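Local coordinates for cytoplasmic protein (Cryptococcus neoformans var. grubii serotype A, PDB 7LPO) that probably hydrolyses steryl beta-glucosides, as a sterylglucosidase of glycoside hydrolase family 5, at residues A[276-282]-A[381-387]. Numbering follows the deposited sequence.
Sequences LIGCKDL and LLRPDYF
The carbonyl oxygen Pro384 O is gripped from two quarters: Leu282 N donates to it across 3.1 Å, tilted 19° from the carbonyl plane, and the oxygen of a bridging water donates to Pro384 O at 2.7 Å. The same water gives its other proton to Cys279 O, and its oxygen accepts from Phe387 N at 3.1 Å, so one water links Cys279 of one loop to Pro384 and Phe387 of the other. A second direct bond, Gly278 N to Phe387 O at 3.0 Å, fastens the other end; its donor stands well above the carbonyl plane, 50° out of it. Two irregular loops are thus joined by their main chains without forming a sheet, each folded by its own beta turn, type II from Leu276 to Cys279 and type I from Arg383 to Tyr386.

Apolar side chains fill in around these bonds. The Phe387 ring is sandwiched, with Leu276 CB over one face, 3.8 Å from the centroid in a CH-pi contact, and Tyr386 CD2 over the opposite face. With chi1 at -69°, Leu276 sets CG anti to its carbonyl carbon and brings CD1 to 3.7 Å from Phe387 CE2. Leu282 crosses Phe387 at about a right angle and sets CD1 at the ring edge, 3.8 Å from Phe387 CE2, while its CB rests against Leu381 CD1.

This loop-loop contact, between the loop after strand 263-267 and that joining strands 380-381 and 389-390, is centred about 29 Å from the chain centre. Helix 206-221 receives Leu276, Ile277 and Phe387; helix 299-306 takes Leu276 and Leu282 on Pro299, and Leu381 on Ile300; Ile277 reaches helix 400-419.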
ATOM      1  N   LEU A 276       6.517   2.743 -19.658  1.00 14.83           N
ATOM      2  CA  LEU A 276       6.329   3.729 -20.708  1.00 14.88           C
ATOM      3  C   LEU A 276       4.975   3.612 -21.390  1.00 17.41           C
ATOM      4  O   LEU A 276       4.708   4.359 -22.336  1.00 14.91           O
ATOM      5  CB  LEU A 276       7.445   3.591 -21.735  1.00 15.92           C
ATOM      6  CG  LEU A 276       8.813   4.018 -21.200  1.00 19.89           C
ATOM      7  CD1 LEU A 276       9.906   3.630 -22.163  1.00 19.66           C
ATOM      8  CD2 LEU A 276       8.823   5.520 -20.932  1.00 24.50           C
ATOM      9  N   ILE A 277       4.115   2.703 -20.927  1.00 17.87           N
ATOM     10  CA  ILE A 277       2.859   2.432 -21.611  1.00 17.20           C
ATOM     11  C   ILE A 277       1.968   3.661 -21.542  1.00 18.82           C
ATOM     12  O   ILE A 277       1.699   4.195 -20.458  1.00 19.02           O
ATOM     13  CB  ILE A 277       2.152   1.226 -20.983  1.00 15.40           C
ATOM     14  CG1 ILE A 277       2.971  -0.050 -21.142  1.00 15.40           C
ATOM     15  CG2 ILE A 277       0.792   1.049 -21.607  1.00 17.00           C
ATOM     16  CD1 ILE A 277       2.565  -1.133 -20.155  1.00 15.33           C
ATOM     17  N   GLY A 278       1.484   4.101 -22.697  1.00 23.66           N
ATOM     18  CA  GLY A 278       0.672   5.291 -22.767  1.00 23.00           C
ATOM     19  C   GLY A 278       1.445   6.578 -22.893  1.00 23.28           C
ATOM     20  O   GLY A 278       0.824   7.642 -22.963  1.00 23.18           O
ATOM     21  N   CYS A 279       2.774   6.525 -22.923  1.00 19.13           N
ATOM     22  CA  CYS A 279       3.541   7.748 -23.107  1.00 22.30           C
ATOM     23  C   CYS A 279       3.159   8.379 -24.435  1.00 23.45           C
ATOM     24  O   CYS A 279       3.192   7.719 -25.477  1.00 20.91           O
ATOM     25  CB  CYS A 279       5.042   7.469 -23.075  1.00 23.32           C
ATOM     26  SG  CYS A 279       6.023   9.001 -23.207  1.00 21.62           S
ATOM     27  N   LYS A 280       2.776   9.654 -24.394  1.00 30.54           N
ATOM     28  CA  LYS A 280       2.348  10.341 -25.608  1.00 30.31           C
ATOM     29  C   LYS A 280       3.531  10.847 -26.422  1.00 26.20           C
ATOM     30  O   LYS A 280       3.447  10.921 -27.651  1.00 28.22           O
ATOM     31  CB  LYS A 280       1.425  11.510 -25.250  1.00 32.25           C
ATOM     32  CG  LYS A 280       0.186  11.103 -24.465  1.00 38.13           C
ATOM     33  CD  LYS A 280      -0.765  10.282 -25.321  1.00 44.95           C
ATOM     34  CE  LYS A 280      -1.944   9.750 -24.503  1.00 50.06           C
ATOM     35  NZ  LYS A 280      -1.782   8.300 -24.148  1.00 51.79           N
ATOM     36  N   ASP A 281       4.636  11.181 -25.763  1.00 19.47           N
ATOM     37  CA  ASP A 281       5.760  11.830 -26.429  1.00 20.19           C
ATOM     38  C   ASP A 281       7.006  11.545 -25.600  1.00 19.45           C
ATOM     39  O   ASP A 281       7.165  12.087 -24.501  1.00 19.41           O
ATOM     40  CB  ASP A 281       5.501  13.327 -26.564  1.00 22.87           C
ATOM     41  CG  ASP A 281       6.525  14.028 -27.429  1.00 25.03           C
ATOM     42  OD1 ASP A 281       7.534  13.396 -27.798  1.00 24.37           O
ATOM     43  OD2 ASP A 281       6.315  15.223 -27.739  1.00 26.73           O
ATOM     44  N   LEU A 282       7.882  10.697 -26.124  1.00 20.56           N
ATOM     45  CA  LEU A 282       9.068  10.293 -25.385  1.00 18.02           C
ATOM     46  C   LEU A 282      10.083  11.417 -25.223  1.00 18.93           C
ATOM     47  O   LEU A 282      11.086  11.229 -24.522  1.00 17.74           O
ATOM     48  CB  LEU A 282       9.715   9.105 -26.093  1.00 19.52           C
ATOM     49  CG  LEU A 282       8.907   7.806 -26.016  1.00 19.76           C
ATOM     50  CD1 LEU A 282       9.361   6.833 -27.079  1.00 18.34           C
ATOM     51  CD2 LEU A 282       9.029   7.193 -24.637  1.00 21.94           C
ATOM     52  N   LEU A 381      15.008  10.616 -32.023  1.00 22.30           N
ATOM     53  CA  LEU A 381      13.771   9.945 -31.647  1.00 21.45           C
ATOM     54  C   LEU A 381      12.993   9.642 -32.917  1.00 23.03           C
ATOM     55  O   LEU A 381      12.563  10.561 -33.620  1.00 26.30           O
ATOM     56  CB  LEU A 381      12.959  10.832 -30.711  1.00 21.29           C
ATOM     57  CG  LEU A 381      11.729  10.238 -30.039  1.00 22.05           C
ATOM     58  CD1 LEU A 381      12.068   8.985 -29.269  1.00 22.47           C
ATOM     59  CD2 LEU A 381      11.106  11.314 -29.128  1.00 21.92           C
ATOM     60  N   LEU A 382      12.833   8.360 -33.230  1.00 20.50           N
ATOM     61  CA  LEU A 382      12.192   7.965 -34.477  1.00 21.17           C
ATOM     62  C   LEU A 382      10.691   7.746 -34.333  1.00 23.08           C
ATOM     63  O   LEU A 382       9.946   7.971 -35.295  1.00 22.41           O
ATOM     64  CB  LEU A 382      12.827   6.682 -35.012  1.00 21.86           C
ATOM     65  CG  LEU A 382      14.287   6.744 -35.448  1.00 23.77           C
ATOM     66  CD1 LEU A 382      14.729   5.360 -35.900  1.00 23.36           C
ATOM     67  CD2 LEU A 382      14.506   7.753 -36.561  1.00 26.31           C
ATOM     68  N   ARG A 383      10.228   7.313 -33.160  1.00 22.17           N
ATOM     69  CA  ARG A 383       8.811   7.016 -32.928  1.00 20.30           C
ATOM     70  C   ARG A 383       8.416   7.590 -31.576  1.00 18.93           C
ATOM     71  O   ARG A 383       8.200   6.860 -30.602  1.00 18.89           O
ATOM     72  CB  ARG A 383       8.552   5.510 -33.006  1.00 22.93           C
ATOM     73  CG  ARG A 383       8.923   4.884 -34.365  1.00 27.11           C
ATOM     74  CD  ARG A 383       8.569   3.381 -34.439  1.00 29.67           C
ATOM     75  NE  ARG A 383       7.122   3.163 -34.455  1.00 33.13           N
ATOM     76  CZ  ARG A 383       6.532   1.983 -34.651  1.00 36.64           C
ATOM     77  NH1 ARG A 383       7.257   0.892 -34.860  1.00 37.10           N
ATOM     78  NH2 ARG A 383       5.208   1.892 -34.639  1.00 38.07           N
ATOM     79  N   PRO A 384       8.291   8.910 -31.489  1.00 21.06           N
ATOM     80  CA  PRO A 384       7.976   9.524 -30.184  1.00 22.91           C
ATOM     81  C   PRO A 384       6.697   8.995 -29.541  1.00 22.18           C
ATOM     82  O   PRO A 384       6.595   8.985 -28.306  1.00 21.36           O
ATOM     83  CB  PRO A 384       7.855  11.025 -30.504  1.00 23.67           C
ATOM     84  CG  PRO A 384       8.429  11.202 -31.897  1.00 24.96           C
ATOM     85  CD  PRO A 384       8.331   9.878 -32.601  1.00 23.34           C
ATOM     86  N   ASP A 385       5.720   8.562 -30.332  1.00 24.72           N
ATOM     87  CA  ASP A 385       4.447   8.071 -29.815  1.00 26.35           C
ATOM     88  C   ASP A 385       4.371   6.546 -29.776  1.00 24.47           C
ATOM     89  O   ASP A 385       3.283   5.992 -29.582  1.00 26.08           O
ATOM     90  CB  ASP A 385       3.301   8.622 -30.662  1.00 31.78           C
ATOM     91  CG  ASP A 385       3.353   8.123 -32.096  1.00 39.91           C
ATOM     92  OD1 ASP A 385       4.460   7.777 -32.577  1.00 42.01           O
ATOM     93  OD2 ASP A 385       2.289   8.071 -32.745  1.00 44.74           O
ATOM     94  N   TYR A 386       5.499   5.864 -29.934  1.00 18.73           N
ATOM     95  CA  TYR A 386       5.563   4.407 -29.999  1.00 15.97           C
ATOM     96  C   TYR A 386       4.680   3.708 -28.976  1.00 17.92           C
ATOM     97  O   TYR A 386       3.997   2.732 -29.311  1.00 17.00           O
ATOM     98  CB  TYR A 386       7.016   3.972 -29.802  1.00 16.07           C
ATOM     99  CG  TYR A 386       7.280   2.492 -29.886  1.00 18.32           C
ATOM    100  CD1 TYR A 386       7.214   1.823 -31.107  1.00 18.65           C
ATOM    101  CD2 TYR A 386       7.633   1.761 -28.758  1.00 17.57           C
ATOM    102  CE1 TYR A 386       7.470   0.462 -31.197  1.00 16.99           C
ATOM    103  CE2 TYR A 386       7.899   0.394 -28.847  1.00 17.34           C
ATOM    104  CZ  TYR A 386       7.809  -0.239 -30.066  1.00 16.25           C
ATOM    105  OH  TYR A 386       8.058  -1.578 -30.155  1.00 17.84           O
ATOM    106  N   PHE A 387       4.694   4.191 -27.734  1.00 18.96           N
ATOM    107  CA  PHE A 387       4.014   3.512 -26.640  1.00 19.03           C
ATOM    108  C   PHE A 387       2.574   3.978 -26.428  1.00 20.80           C
ATOM    109  O   PHE A 387       1.881   3.423 -25.569  1.00 23.40           O
ATOM    110  CB  PHE A 387       4.799   3.704 -25.343  1.00 17.36           C
ATOM    111  CG  PHE A 387       6.184   3.115 -25.366  1.00 16.39           C
ATOM    112  CD1 PHE A 387       6.390   1.768 -25.103  1.00 18.94           C
ATOM    113  CD2 PHE A 387       7.288   3.913 -25.623  1.00 17.74           C
ATOM    114  CE1 PHE A 387       7.686   1.225 -25.100  1.00 18.36           C
ATOM    115  CE2 PHE A 387       8.576   3.380 -25.621  1.00 17.40           C
ATOM    116  CZ  PHE A 387       8.771   2.033 -25.350  1.00 17.12           C
TER
HETATM  117  O   HOH W   1       5.635   6.937 -26.751  1.00 18.20           O